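Long-range contacts in fructokinase (Vibrio cholerae serotype O1, PDB 5EYN), which catalyses the ATP-dependent phosphorylation of fructose, as a fructokinase of the PfkB (ribokinase-like) family of carbohydrate kinases: residues 24-30 with 42-48; 96-102 with 114-120; 143-148 with 175-181. All coordinates share one frame; numbering follows the deposited sequence.

The three contacts surround one molecule of beta-D-fructofuranose, contacts 1 and 2 from the small sheet and contact 3 from loops of the large one. Contacts 1 and 2 share the four-stranded sheet, with centres about 11 Å apart; V29 O lies 2.9 Å from V101 N, where strands 28-33 and 99-103 run side by side. Contact 3, centred about 12 Å from contact 2, joins two loops that follow strands of the large sheet. A salt bridge from K118 NZ to E178 OE1 (2.8 Å) ties it to contact 2, and I144 CD1 approaches D26 OD1 of contact 1 at 3.6 Å. Contacts 1 and 3 supply direct hydrogen bonds to the sugar, whereas contact 2 gives it an apolar wall.

Contact 1. Residues 24-30 with 42-48; sequences TGDAVVD and CPGGAPA. With FRU (beta-D-fructofuranose), chain B.
P47 packs its ring against the backbone of 24-26, and this is the close-packed end of the contact. Its CB lies 3.3 Å from T24 O. Bare G25 lets P47 CG come close, and bare G45 lets its CA approach D26 O to 3.1 Å in a CA-H...O contact. D26 CG lies between its backbone N and carbonyl carbon (chi1 58°), which sets OD2 at P47 CD and OD1 at fructose O1, the aspartate and proline side chains crossing at about a right angle. Further along, strands 28-30 and 42-44 pair antiparallel: V28 and G44 exchange two backbone bonds, as do D30 and C42.

The looser side is confined to P43, partly exposed, whose ring turns to the opposite face of the hairpin from D30; a water donates to both P43 O and D30 OD2. D30 grips fructose with both carboxylate oxygens, OD1 taking O3 and OD2 taking O4 at 2.6 Å each, while D26 OD1 accepts from O1. G45 N and A46 N donate to O4 and O1. Hairpin and G44-G45 turn into helix 46-56, with G45 as N-cap, together form the sugar-binding site of a PfkB-family kinase.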
loop_
_atom_site.group_PDB
_atom_site.type_symbol
_atom_site.label_atom_id
_atom_site.label_comp_id
_atom_site.label_asym_id
_atom_site.label_seq_id
_atom_site.Cartn_x
_atom_site.Cartn_y
_atom_site.Cartn_z
ATOM N N THR A 24 -21.626 -3.444 -0.947
ATOM C CA THR A 24 -20.869 -2.931 0.172
ATOM C C THR A 24 -19.596 -3.731 0.346
ATOM O O THR A 24 -19.540 -4.901 -0.021
ATOM C CB THR A 24 -21.701 -2.963 1.474
ATOM O OG1 THR A 24 -20.963 -2.387 2.544
ATOM C CG2 THR A 24 -22.096 -4.382 1.880
ATOM N N GLY A 25 -18.563 -3.084 0.877
ATOM C CA GLY A 25 -17.314 -3.760 1.155
ATOM C C GLY A 25 -16.137 -2.915 0.751
ATOM O O GLY A 25 -16.117 -1.711 1.005
ATOM N N ASP A 26 -15.169 -3.553 0.112
ATOM C CA ASP A 26 -13.880 -2.934 -0.178
ATOM C C ASP A 26 -13.745 -2.472 -1.610
ATOM O O ASP A 26 -13.788 -3.276 -2.522
ATOM C CB ASP A 26 -12.731 -3.890 0.158
ATOM C CG ASP A 26 -12.785 -5.222 -0.591
ATOM O OD1 ASP A 26 -11.694 -5.671 -1.063
ATOM O OD2 ASP A 26 -13.868 -5.856 -0.674
ATOM N N ALA A 27 -13.595 -1.167 -1.761
ATOM C CA ALA A 27 -13.077 -0.574 -2.981
ATOM C C ALA A 27 -11.562 -0.488 -2.817
ATOM O O ALA A 27 -11.072 -0.029 -1.790
ATOM C CB ALA A 27 -13.691 0.798 -3.206
ATOM N N VAL A 28 -10.813 -0.967 -3.801
ATOM C CA VAL A 28 -9.380 -1.096 -3.652
ATOM C C VAL A 28 -8.672 -0.654 -4.903
ATOM O O VAL A 28 -9.243 -0.681 -5.988
ATOM C CB VAL A 28 -8.954 -2.536 -3.363
ATOM C CG1 VAL A 28 -9.923 -3.251 -2.413
ATOM C CG2 VAL A 28 -8.749 -3.327 -4.600
ATOM N N VAL A 29 -7.423 -0.252 -4.740
ATOM C CA VAL A 29 -6.551 -0.075 -5.890
ATOM C C VAL A 29 -5.727 -1.335 -6.076
ATOM O O VAL A 29 -4.966 -1.739 -5.188
ATOM C CB VAL A 29 -5.657 1.186 -5.771
ATOM C CG1 VAL A 29 -4.580 1.188 -6.834
ATOM C CG2 VAL A 29 -6.509 2.444 -5.873
ATOM N N ASP A 30 -5.921 -1.966 -7.235
ATOM C CA ASP A 30 -5.138 -3.115 -7.649
ATOM C C ASP A 30 -3.942 -2.615 -8.465
ATOM O O ASP A 30 -4.095 -1.952 -9.504
ATOM C CB ASP A 30 -5.960 -4.062 -8.533
ATOM C CG ASP A 30 -7.035 -4.836 -7.779
ATOM O OD1 ASP A 30 -6.867 -5.124 -6.576
ATOM O OD2 ASP A 30 -8.024 -5.219 -8.447
ATOM N N CYS A 42 -5.050 0.248 -11.171
ATOM C CA CYS A 42 -6.357 -0.224 -11.631
ATOM C C CYS A 42 -7.400 -0.162 -10.503
ATOM O O CYS A 42 -7.163 -0.629 -9.371
ATOM C CB CYS A 42 -6.264 -1.667 -12.102
ATOM S SG CYS A 42 -5.294 -1.843 -13.597
ATOM N N PRO A 43 -8.562 0.414 -10.789
ATOM C CA PRO A 43 -9.627 0.369 -9.781
ATOM C C PRO A 43 -10.105 -1.052 -9.620
ATOM O O PRO A 43 -10.215 -1.811 -10.592
ATOM C CB PRO A 43 -10.706 1.251 -10.387
ATOM C CG PRO A 43 -10.488 1.151 -11.891
ATOM C CD PRO A 43 -9.003 1.026 -12.065
ATOM N N GLY A 44 -10.414 -1.422 -8.390
ATOM C CA GLY A 44 -10.805 -2.777 -8.101
ATOM C C GLY A 44 -11.532 -2.852 -6.775
ATOM O O GLY A 44 -12.092 -1.867 -6.279
ATOM N N GLY A 45 -11.539 -4.059 -6.235
ATOM C CA GLY A 45 -12.281 -4.369 -5.022
ATOM C C GLY A 45 -13.582 -5.045 -5.424
ATOM O O GLY A 45 -14.409 -4.449 -6.095
ATOM N N ALA A 46 -13.776 -6.290 -5.001
ATOM C CA ALA A 46 -14.853 -7.102 -5.557
ATOM C C ALA A 46 -16.224 -6.424 -5.563
ATOM O O ALA A 46 -16.870 -6.394 -6.595
ATOM C CB ALA A 46 -14.929 -8.461 -4.887
ATOM N N PRO A 47 -16.691 -5.874 -4.426
ATOM C CA PRO A 47 -18.026 -5.266 -4.516
ATOM C C PRO A 47 -18.066 -4.024 -5.420
ATOM O O PRO A 47 -19.092 -3.745 -6.042
ATOM C CB PRO A 47 -18.357 -4.925 -3.061
ATOM C CG PRO A 47 -17.078 -4.897 -2.370
ATOM C CD PRO A 47 -16.168 -5.862 -3.050
ATOM N N ALA A 48 -16.963 -3.289 -5.502
ATOM C CA ALA A 48 -16.896 -2.153 -6.431
ATOM C C ALA A 48 -16.952 -2.646 -7.877
ATOM O O ALA A 48 -17.637 -2.066 -8.726
ATOM C CB ALA A 48 -15.637 -1.344 -6.180
HETATM C C1 FRU B . -10.408 -7.958 -3.100
HETATM C C2 FRU B . -9.878 -8.302 -4.485
HETATM C C3 FRU B . -9.408 -7.149 -5.349
HETATM C C4 FRU B . -9.829 -7.511 -6.735
HETATM C C5 FRU B . -11.026 -8.357 -6.475
HETATM C C6 FRU B . -11.245 -9.452 -7.491
HETATM O O1 FRU B . -11.599 -7.238 -3.178
HETATM O O2 FRU B . -8.817 -9.187 -4.292
HETATM O O3 FRU B . -8.035 -6.991 -5.149
HETATM O O4 FRU B . -10.181 -6.422 -7.518
HETATM O O5 FRU B . -10.911 -8.926 -5.182
HETATM O O6 FRU B . -12.376 -10.226 -7.179
HETATM O O HOH W 1 -8.483 -4.111 -10.893
#

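Contact 2. Residues 96-102 with 114-120. With FRU (beta-D-fructofuranose), chain B.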
loop_
_atom_site.group_PDB
_atom_site.type_symbol
_atom_site.label_atom_id
_atom_site.label_comp_id
_atom_site.label_asym_id
_atom_site.label_seq_id
_atom_site.Cartn_x
_atom_site.Cartn_y
_atom_site.Cartn_z
ATOM N N HIS A 96 -7.975 5.515 8.615
ATOM C CA HIS A 96 -7.429 4.349 7.945
ATOM C C HIS A 96 -7.331 4.528 6.436
ATOM O O HIS A 96 -8.089 5.265 5.838
ATOM C CB HIS A 96 -8.274 3.136 8.318
ATOM C CG HIS A 96 -8.319 2.899 9.789
ATOM N ND1 HIS A 96 -7.280 2.300 10.463
ATOM C CD2 HIS A 96 -9.250 3.212 10.721
ATOM C CE1 HIS A 96 -7.572 2.249 11.751
ATOM N NE2 HIS A 96 -8.767 2.786 11.932
ATOM N N ARG A 97 -6.385 3.822 5.838
ATOM C CA ARG A 97 -6.052 3.955 4.441
ATOM C C ARG A 97 -6.861 3.020 3.550
ATOM O O ARG A 97 -7.317 1.959 3.958
ATOM C CB ARG A 97 -4.561 3.669 4.276
ATOM C CG ARG A 97 -3.684 4.797 4.808
ATOM C CD ARG A 97 -3.497 5.816 3.720
ATOM N NE ARG A 97 -2.934 7.055 4.205
ATOM C CZ ARG A 97 -3.643 8.114 4.557
ATOM N NH1 ARG A 97 -4.968 8.092 4.497
ATOM N NH2 ARG A 97 -3.018 9.203 4.983
ATOM N N THR A 98 -7.027 3.443 2.306
ATOM C CA THR A 98 -7.646 2.631 1.269
ATOM C C THR A 98 -6.861 1.370 0.974
ATOM O O THR A 98 -5.627 1.376 0.882
ATOM C CB THR A 98 -7.774 3.444 -0.013
ATOM O OG1 THR A 98 -8.497 4.636 0.274
ATOM C CG2 THR A 98 -8.479 2.662 -1.113
ATOM N N SER A 99 -7.590 0.276 0.835
ATOM C CA SER A 99 -6.980 -0.991 0.493
ATOM C C SER A 99 -6.156 -0.878 -0.794
ATOM O O SER A 99 -6.606 -0.317 -1.794
ATOM C CB SER A 99 -8.052 -2.050 0.319
ATOM O OG SER A 99 -7.459 -3.300 0.028
ATOM N N THR A 100 -4.961 -1.444 -0.739
ATOM C CA THR A 100 -3.993 -1.439 -1.823
ATOM C C THR A 100 -3.497 -2.851 -1.998
ATOM O O THR A 100 -2.944 -3.435 -1.075
ATOM C CB THR A 100 -2.827 -0.514 -1.488
ATOM O OG1 THR A 100 -3.327 0.792 -1.238
ATOM C CG2 THR A 100 -1.836 -0.440 -2.630
ATOM N N VAL A 101 -3.702 -3.396 -3.194
ATOM C CA VAL A 101 -3.453 -4.794 -3.438
ATOM C C VAL A 101 -2.464 -4.932 -4.586
ATOM O O VAL A 101 -2.609 -4.301 -5.633
ATOM C CB VAL A 101 -4.768 -5.506 -3.783
ATOM C CG1 VAL A 101 -4.525 -6.933 -4.224
ATOM C CG2 VAL A 101 -5.711 -5.468 -2.592
ATOM N N VAL A 102 -1.437 -5.742 -4.387
ATOM C CA VAL A 102 -0.457 -6.023 -5.436
ATOM C C VAL A 102 -0.818 -7.347 -6.099
ATOM O O VAL A 102 -1.016 -8.361 -5.434
ATOM C CB VAL A 102 0.968 -6.077 -4.865
ATOM C CG1 VAL A 102 1.978 -6.404 -5.950
ATOM C CG2 VAL A 102 1.307 -4.756 -4.198
ATOM N N THR A 114 -1.683 -9.749 -2.943
ATOM C CA THR A 114 -1.075 -9.413 -1.666
ATOM C C THR A 114 -1.713 -8.129 -1.161
ATOM O O THR A 114 -1.651 -7.090 -1.834
ATOM C CB THR A 114 0.437 -9.171 -1.805
ATOM O OG1 THR A 114 1.071 -10.336 -2.348
ATOM C CG2 THR A 114 1.060 -8.847 -0.446
ATOM N N PHE A 115 -2.324 -8.197 0.016
ATOM C CA PHE A 115 -2.980 -7.049 0.617
ATOM C C PHE A 115 -2.004 -6.234 1.437
ATOM O O PHE A 115 -1.489 -6.707 2.447
ATOM C CB PHE A 115 -4.161 -7.527 1.466
ATOM C CG PHE A 115 -5.291 -8.047 0.627
ATOM C CD1 PHE A 115 -6.387 -7.258 0.356
ATOM C CD2 PHE A 115 -5.206 -9.293 0.036
ATOM C CE1 PHE A 115 -7.393 -7.710 -0.470
ATOM C CE2 PHE A 115 -6.210 -9.746 -0.782
ATOM C CZ PHE A 115 -7.303 -8.962 -1.045
ATOM N N MET A 116 -1.714 -5.018 0.990
ATOM C CA MET A 116 -0.730 -4.196 1.676
ATOM C C MET A 116 -1.284 -3.410 2.854
ATOM O O MET A 116 -0.519 -3.009 3.733
ATOM C CB MET A 116 -0.036 -3.242 0.710
ATOM C CG MET A 116 0.717 -3.930 -0.400
ATOM S SD MET A 116 1.928 -5.129 0.148
ATOM C CE MET A 116 3.085 -4.056 1.008
ATOM N N VAL A 117 -2.595 -3.185 2.871
ATOM C CA VAL A 117 -3.218 -2.372 3.912
ATOM C C VAL A 117 -4.181 -3.244 4.700
ATOM O O VAL A 117 -5.250 -3.624 4.211
ATOM C CB VAL A 117 -3.945 -1.145 3.319
ATOM C CG1 VAL A 117 -4.521 -0.282 4.424
ATOM C CG2 VAL A 117 -3.007 -0.325 2.450
ATOM N N LYS A 118 -3.793 -3.536 5.938
ATOM C CA LYS A 118 -4.535 -4.421 6.819
ATOM C C LYS A 118 -4.440 -3.858 8.230
ATOM O O LYS A 118 -3.370 -3.823 8.793
ATOM C CB LYS A 118 -3.914 -5.819 6.799
ATOM C CG LYS A 118 -3.992 -6.493 5.430
ATOM C CD LYS A 118 -3.688 -7.981 5.491
ATOM C CE LYS A 118 -2.334 -8.256 6.085
ATOM N NZ LYS A 118 -2.019 -9.709 6.033
ATOM N N PRO A 119 -5.560 -3.414 8.809
ATOM C CA PRO A 119 -6.911 -3.320 8.250
ATOM C C PRO A 119 -7.099 -2.028 7.446
ATOM O O PRO A 119 -6.771 -0.948 7.930
ATOM C CB PRO A 119 -7.789 -3.319 9.510
ATOM C CG PRO A 119 -6.935 -2.629 10.531
ATOM C CD PRO A 119 -5.530 -3.040 10.240
ATOM N N SER A 120 -7.657 -2.138 6.249
ATOM C CA SER A 120 -7.963 -0.953 5.469
ATOM C C SER A 120 -9.278 -0.316 5.932
ATOM O O SER A 120 -9.989 -0.860 6.788
ATOM C CB SER A 120 -8.022 -1.312 3.984
ATOM O OG SER A 120 -8.870 -2.436 3.775
HETATM C C1 FRU B . -10.408 -7.958 -3.100
HETATM C C2 FRU B . -9.878 -8.302 -4.485
HETATM C C3 FRU B . -9.408 -7.149 -5.349
HETATM C C4 FRU B . -9.829 -7.511 -6.735
HETATM C C5 FRU B . -11.026 -8.357 -6.475
HETATM C C6 FRU B . -11.245 -9.452 -7.491
HETATM O O1 FRU B . -11.599 -7.238 -3.178
HETATM O O2 FRU B . -8.817 -9.187 -4.292
HETATM O O3 FRU B . -8.035 -6.991 -5.149
HETATM O O4 FRU B . -10.181 -6.422 -7.518
HETATM O O5 FRU B . -10.911 -8.926 -5.182
HETATM O O6 FRU B . -12.376 -10.226 -7.179
HETATM O O HOH W 2 -5.292 0.789 9.347
HETATM O O HOH W 3 -5.090 -3.900 1.425
HETATM O O HOH W 4 0.825 -10.489 -5.068
#
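V101 and F115 lie side by side and point the same way, CG2 of the valine resting over one face of the ring 3.5 Å from CD1. They form a non-hydrogen-bonded pair of the antiparallel hairpin 99-103/113-115, in the small sheet that PfkB-family kinases use as a lid over the sugar. Both touch fructose: V101 CG1 lies 3.6 Å from O3, and C1 meets the phenyl ring at its edge. With CG1 anti to the backbone N (chi1 172°), V101 sends one methyl to the sugar and the other to the phenylalanine.

Backbone bonds on each side set this pair. V102 and T114 exchange two, and M116 N donates to T100 O. On the face occupied by V102 and T114, V102 CG2 meets M116 CG at 3.9 Å.

Beyond M116 the regular pairing stops, and V117 packs CG1 against R97 O and CG2 against T98 O (3.5 Å). A water there bonds S99 OG (2.8 Å) and accepts from V117 N (3.0 Å). S120 CB packs on R97 O, while S120 OG bonds D122. R97 NE donates to F115 O, and R97 NH2 forms a salt bridge with E178, both of the second subunit; T100 packs on that subunit's M116. At the far end, water donates to P119 O and bonds H96 ND1 in the imidazole plane, 2.7 Å from each.

Contact 3. Residues 143-148 with 175-181. With FRU (beta-D-fructofuranose), chain B.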
loop_
_atom_site.group_PDB
_atom_site.type_symbol
_atom_site.label_atom_id
_atom_site.label_comp_id
_atom_site.label_asym_id
_atom_site.label_seq_id
_atom_site.Cartn_x
_atom_site.Cartn_y
_atom_site.Cartn_z
ATOM N N SER A 143 -16.672 -11.810 1.392
ATOM C CA SER A 143 -16.190 -12.132 2.723
ATOM C C SER A 143 -15.214 -11.145 3.323
ATOM O O SER A 143 -15.067 -11.141 4.540
ATOM C CB SER A 143 -15.606 -13.532 2.791
ATOM O OG SER A 143 -14.386 -13.584 2.106
ATOM N N ILE A 144 -14.527 -10.324 2.547
ATOM C CA ILE A 144 -13.625 -9.370 3.150
ATOM C C ILE A 144 -14.408 -8.463 4.106
ATOM O O ILE A 144 -13.880 -8.030 5.133
ATOM C CB ILE A 144 -12.832 -8.586 2.092
ATOM C CG1 ILE A 144 -11.624 -9.412 1.672
ATOM C CG2 ILE A 144 -12.379 -7.217 2.620
ATOM C CD1 ILE A 144 -10.761 -8.747 0.624
ATOM N N ALA A 145 -15.668 -8.191 3.801
ATOM C CA ALA A 145 -16.473 -7.346 4.671
ATOM C C ALA A 145 -16.699 -7.986 6.034
ATOM O O ALA A 145 -17.010 -7.292 6.992
ATOM C CB ALA A 145 -17.806 -7.043 4.006
ATOM N N LEU A 146 -16.531 -9.299 6.098
ATOM C CA LEU A 146 -16.703 -10.066 7.319
ATOM C C LEU A 146 -15.385 -10.353 8.008
ATOM O O LEU A 146 -15.366 -11.031 9.016
ATOM C CB LEU A 146 -17.350 -11.401 6.981
ATOM C CG LEU A 146 -18.603 -11.314 6.109
ATOM C CD1 LEU A 146 -19.146 -12.703 5.829
ATOM C CD2 LEU A 146 -19.669 -10.430 6.761
ATOM N N ALA A 147 -14.266 -9.872 7.475
ATOM C CA ALA A 147 -12.980 -10.332 7.983
ATOM C C ALA A 147 -12.661 -9.854 9.391
ATOM O O ALA A 147 -12.119 -10.624 10.176
ATOM C CB ALA A 147 -11.842 -9.966 7.016
ATOM N N ASN A 148 -12.933 -8.582 9.680
ATOM C CA ASN A 148 -12.600 -8.014 10.980
ATOM C C ASN A 148 -13.711 -7.114 11.448
ATOM O O ASN A 148 -14.538 -6.676 10.662
ATOM C CB ASN A 148 -11.306 -7.215 10.909
ATOM C CG ASN A 148 -10.157 -8.034 10.394
ATOM O OD1 ASN A 148 -9.554 -8.830 11.120
ATOM N ND2 ASN A 148 -9.840 -7.843 9.135
ATOM N N LEU A 175 -12.891 -15.518 -1.202
ATOM C CA LEU A 175 -12.017 -15.655 -0.059
ATOM C C LEU A 175 -10.657 -15.044 -0.255
ATOM O O LEU A 175 -10.003 -15.276 -1.269
ATOM C CB LEU A 175 -11.846 -17.120 0.304
ATOM C CG LEU A 175 -13.134 -17.869 0.618
ATOM C CD1 LEU A 175 -12.809 -19.331 0.939
ATOM C CD2 LEU A 175 -13.917 -17.200 1.751
ATOM N N ARG A 176 -10.233 -14.269 0.735
ATOM C CA ARG A 176 -8.909 -13.678 0.794
ATOM C C ARG A 176 -8.435 -13.810 2.241
ATOM O O ARG A 176 -8.592 -12.894 3.059
ATOM C CB ARG A 176 -8.952 -12.208 0.362
ATOM C CG ARG A 176 -9.623 -11.948 -0.995
ATOM C CD ARG A 176 -8.792 -12.404 -2.183
ATOM N NE ARG A 176 -9.447 -11.937 -3.392
ATOM C CZ ARG A 176 -10.377 -12.604 -4.059
ATOM N NH1 ARG A 176 -10.733 -13.826 -3.722
ATOM N NH2 ARG A 176 -10.941 -12.043 -5.115
ATOM N N GLU A 177 -7.880 -14.970 2.565
ATOM C CA GLU A 177 -7.631 -15.328 3.963
ATOM C C GLU A 177 -6.732 -14.338 4.669
ATOM O O GLU A 177 -6.921 -14.084 5.854
ATOM C CB GLU A 177 -7.001 -16.724 4.057
ATOM C CG GLU A 177 -6.827 -17.250 5.472
ATOM C CD GLU A 177 -6.216 -18.633 5.474
ATOM O OE1 GLU A 177 -5.047 -18.768 5.054
ATOM O OE2 GLU A 177 -6.915 -19.586 5.865
ATOM N N GLU A 178 -5.743 -13.779 3.970
ATOM C CA GLU A 178 -4.751 -12.968 4.673
ATOM C C GLU A 178 -5.332 -11.687 5.263
ATOM O O GLU A 178 -4.723 -11.068 6.130
ATOM C CB GLU A 178 -3.561 -12.622 3.787
ATOM C CG GLU A 178 -3.832 -11.466 2.820
ATOM C CD GLU A 178 -2.540 -10.745 2.430
ATOM O OE1 GLU A 178 -1.831 -10.147 3.295
ATOM O OE2 GLU A 178 -2.212 -10.796 1.256
ATOM N N VAL A 179 -6.511 -11.292 4.805
ATOM C CA VAL A 179 -7.150 -10.086 5.319
ATOM C C VAL A 179 -7.689 -10.287 6.753
ATOM O O VAL A 179 -7.904 -9.320 7.487
ATOM C CB VAL A 179 -8.284 -9.667 4.337
ATOM C CG1 VAL A 179 -9.085 -8.478 4.836
ATOM C CG2 VAL A 179 -7.689 -9.368 2.985
ATOM N N TRP A 180 -7.921 -11.536 7.142
ATOM C CA TRP A 180 -8.479 -11.876 8.449
ATOM C C TRP A 180 -7.397 -11.818 9.509
ATOM O O TRP A 180 -6.391 -12.507 9.415
ATOM C CB TRP A 180 -9.072 -13.293 8.405
ATOM C CG TRP A 180 -10.221 -13.395 7.476
ATOM C CD1 TRP A 180 -10.196 -13.252 6.118
ATOM C CD2 TRP A 180 -11.585 -13.604 7.825
ATOM N NE1 TRP A 180 -11.463 -13.366 5.609
ATOM C CE2 TRP A 180 -12.337 -13.576 6.632
ATOM C CE3 TRP A 180 -12.251 -13.811 9.032
ATOM C CZ2 TRP A 180 -13.712 -13.757 6.612
ATOM C CZ3 TRP A 180 -13.627 -13.998 9.007
ATOM C CH2 TRP A 180 -14.339 -13.958 7.809
ATOM N N SER A 181 -7.594 -11.003 10.539
ATOM C CA SER A 181 -6.649 -11.004 11.641
ATOM C C SER A 181 -6.726 -12.320 12.421
ATOM O O SER A 181 -5.728 -12.732 13.016
ATOM C CB SER A 181 -6.837 -9.770 12.524
ATOM O OG SER A 181 -8.023 -9.804 13.278
HETATM C C1 FRU B . -10.408 -7.958 -3.100
HETATM C C2 FRU B . -9.878 -8.302 -4.485
HETATM C C3 FRU B . -9.408 -7.149 -5.349
HETATM C C4 FRU B . -9.829 -7.511 -6.735
HETATM C C5 FRU B . -11.026 -8.357 -6.475
HETATM C C6 FRU B . -11.245 -9.452 -7.491
HETATM O O1 FRU B . -11.599 -7.238 -3.178
HETATM O O2 FRU B . -8.817 -9.187 -4.292
HETATM O O3 FRU B . -8.035 -6.991 -5.149
HETATM O O4 FRU B . -10.181 -6.422 -7.518
HETATM O O5 FRU B . -10.911 -8.926 -5.182
HETATM O O6 FRU B . -12.376 -10.226 -7.179
HETATM O O HOH W 5 -11.911 -12.925 2.751
#
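Two loops at the C-terminal ends of neighbouring parallel strands, 138-142 and 168-172, meet here beside the active site, as is usual for the Rossmann-like core of ribokinase-family enzymes. The indole of W180 is the main platform. A147 CA sits over its six-membered ring, 3.5 Å from the centroid and 8° off the ring normal, a CH-pi contact; A147 CB leans toward the pyrrole side, 3.7 Å from CE2. At the ring's edge, NE1 donates to a water that also accepts from R176 N and donates to S143 OG, so one water joins both loops; S143 OG also bonds the carbonyl of P173.

N148 clamps the outer end. Its CG is anti to the carbonyl carbon (chi1 -56°), which carries the amide across to 179-181: ND2 donates to V179 O at 2.9 Å, nearly in the amide plane, and OD1 accepts both S181 N, on a lone pair, and S181 OG at 2.8 Å. With a further bond from ND2 to Q123, both ends of the amide are held, which should fix its rotation.

On the inner side I144 crosses V179 at about a right angle, and I144 CD1 packs on R176 CG (3.8 Å). R176 then reaches fructose, NE donating to O2 nearly straight at 3.0 Å and NH2 to O5, while NH1 is held by L175 O. NH2 also bonds the beryllium trifluoride, consistent with a role close to the transferred phosphate. F115 of strand 113-115 covers I144 and V179, whereas L146 and W180 lie between helices 151-165 and 186-194.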